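Local structure of C-domain type II peptide synthetase (Streptomyces globisporus, 4ZNM) at residues E259-A264 with F269-A274. The protein is a condensation-domain protein of a type II nonribosomal peptide synthetase system, with a fold related to the CoA-dependent acyltransferases. Numbering follows the deposited sequence.
Sequences EFSRAA and FMTMFA
S261 and T271 meet hydroxyl to hydroxyl across two consecutive helices, 251-264 and 268-284, joined by a short connection. The S261 OG to T271 OG1 distance of 2.6 Å marks a short hydrogen bond in which either oxygen could be the donor. Both side chains point toward the facing helix, and the CA atoms of S261 and T271 stand 6.6 Å apart. Such a close approach suits small residues, whose oxygens lie one bond beyond CB.

Matching torsions turn the two hydroxyls toward their own helix backbones: OG of S261 (chi1 -68°) and OG1 of T271 (chi1 -55°) each sit beside the backbone N and opposite the carbonyl carbon. From there S261 OG also hydrogen-bonds to the carbonyl of V257, one turn back, while T271 OG1 has a weak bond to S267 O.

F260 extends its CG anti to the backbone N (chi1 166°), which swings the flat ring out to the T271 side, where a large nonpolar group covers the methyl and flanks the hydroxyl pair. T271 OG1 lies in the ring plane at the edge, 3.6 Å from F260 CD2. The methyl stands just beyond the same edge but out of that plane, with T271 CG2 3.7 Å from F260 CD2. Threonine suits this place because one branch bonds to serine while the other packs against phenylalanine. On the opposite face A264 CB, one turn on in the same helix, lies 4.2 Å above the F260 ring plane, off its centre, and R327 of helix 326-335 also touches F260.

All three touching residues are buried, in an interface of 114 Å² counting both sides. Two hydroxyl protons must serve three links, since the carbonyls of V257 and S267 can only accept; one link has to be shared or weak, consistent with the weak bond from T271 OG1 to S267 O.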
# COMPACT_ATOMS: atom_id res chain seq x y z
N GLU A 259 -13.17 -5.99 -19.34
CA GLU A 259 -13.61 -5.91 -20.73
C GLU A 259 -13.77 -4.45 -21.19
O GLU A 259 -13.35 -4.09 -22.29
CB GLU A 259 -14.92 -6.67 -20.92
CG GLU A 259 -14.75 -8.19 -21.01
CD GLU A 259 -16.03 -8.97 -20.71
OE1 GLU A 259 -17.13 -8.39 -20.85
OE2 GLU A 259 -15.93 -10.16 -20.34
N PHE A 260 -14.36 -3.62 -20.34
CA PHE A 260 -14.53 -2.21 -20.67
C PHE A 260 -13.17 -1.58 -20.91
O PHE A 260 -12.95 -0.86 -21.88
CB PHE A 260 -15.24 -1.45 -19.56
CG PHE A 260 -15.13 0.04 -19.70
CD1 PHE A 260 -15.97 0.74 -20.57
CD2 PHE A 260 -14.15 0.73 -19.03
CE1 PHE A 260 -15.85 2.10 -20.72
CE2 PHE A 260 -14.02 2.09 -19.17
CZ PHE A 260 -14.87 2.78 -20.03
N SER A 261 -12.26 -1.85 -19.99
CA SER A 261 -10.95 -1.24 -19.97
C SER A 261 -10.14 -1.66 -21.19
O SER A 261 -9.59 -0.82 -21.90
CB SER A 261 -10.21 -1.64 -18.69
OG SER A 261 -10.83 -1.06 -17.55
N ARG A 262 -10.08 -2.96 -21.42
CA ARG A 262 -9.45 -3.52 -22.63
C ARG A 262 -9.92 -2.79 -23.88
O ARG A 262 -9.12 -2.33 -24.70
CB ARG A 262 -9.77 -5.02 -22.74
CG ARG A 262 -8.97 -5.77 -23.84
CD ARG A 262 -9.73 -6.98 -24.44
NE ARG A 262 -11.07 -6.63 -24.92
CZ ARG A 262 -11.37 -6.25 -26.17
NH1 ARG A 262 -10.44 -6.15 -27.11
NH2 ARG A 262 -12.63 -5.96 -26.47
N ALA A 263 -11.24 -2.71 -24.04
CA ALA A 263 -11.81 -2.13 -25.25
C ALA A 263 -11.53 -0.63 -25.34
O ALA A 263 -11.29 -0.11 -26.42
CB ALA A 263 -13.30 -2.41 -25.33
N ALA A 264 -11.51 0.06 -24.19
CA ALA A 264 -11.20 1.49 -24.14
C ALA A 264 -9.70 1.79 -24.22
O ALA A 264 -9.30 2.96 -24.33
CB ALA A 264 -11.75 2.08 -22.88
N PHE A 269 -7.20 0.00 -13.53
CA PHE A 269 -7.06 0.98 -12.47
C PHE A 269 -7.60 2.34 -12.86
O PHE A 269 -8.21 3.02 -12.03
CB PHE A 269 -5.63 1.17 -12.02
CG PHE A 269 -5.51 2.13 -10.91
CD1 PHE A 269 -6.05 1.82 -9.68
CD2 PHE A 269 -4.93 3.37 -11.09
CE1 PHE A 269 -5.96 2.70 -8.63
CE2 PHE A 269 -4.85 4.27 -10.04
CZ PHE A 269 -5.37 3.93 -8.81
N MSE A 270 -7.34 2.76 -14.10
CA MSE A 270 -7.83 4.05 -14.57
C MSE A 270 -9.34 4.07 -14.53
O MSE A 270 -9.92 5.08 -14.18
CB MSE A 270 -7.38 4.34 -15.99
CG MSE A 270 -5.95 4.71 -16.13
SE MSE A 270 -5.43 4.74 -18.02
CE MSE A 270 -3.54 5.04 -17.61
N THR A 271 -9.98 2.98 -14.95
CA THR A 271 -11.44 2.84 -14.85
C THR A 271 -11.95 2.98 -13.41
O THR A 271 -12.90 3.72 -13.14
CB THR A 271 -11.91 1.49 -15.42
OG1 THR A 271 -11.43 1.34 -16.76
CG2 THR A 271 -13.44 1.41 -15.43
N MSE A 272 -11.33 2.27 -12.47
CA MSE A 272 -11.78 2.33 -11.09
C MSE A 272 -11.50 3.72 -10.47
O MSE A 272 -12.32 4.25 -9.70
CB MSE A 272 -11.12 1.19 -10.29
CG MSE A 272 -11.71 -0.25 -10.72
SE MSE A 272 -10.87 -1.54 -9.64
CE MSE A 272 -11.91 -1.26 -8.02
N PHE A 273 -10.40 4.34 -10.87
CA PHE A 273 -10.10 5.71 -10.43
C PHE A 273 -11.12 6.67 -11.00
O PHE A 273 -11.67 7.49 -10.27
CB PHE A 273 -8.67 6.14 -10.84
CG PHE A 273 -8.26 7.48 -10.27
CD1 PHE A 273 -7.82 7.58 -8.97
CD2 PHE A 273 -8.30 8.61 -11.03
CE1 PHE A 273 -7.44 8.80 -8.44
CE2 PHE A 273 -7.93 9.84 -10.50
CZ PHE A 273 -7.50 9.93 -9.21
N ALA A 274 -11.40 6.58 -12.31
CA ALA A 274 -12.48 7.38 -12.92
C ALA A 274 -13.78 7.27 -12.16
O ALA A 274 -14.46 8.29 -11.94
CB ALA A 274 -12.71 6.95 -14.37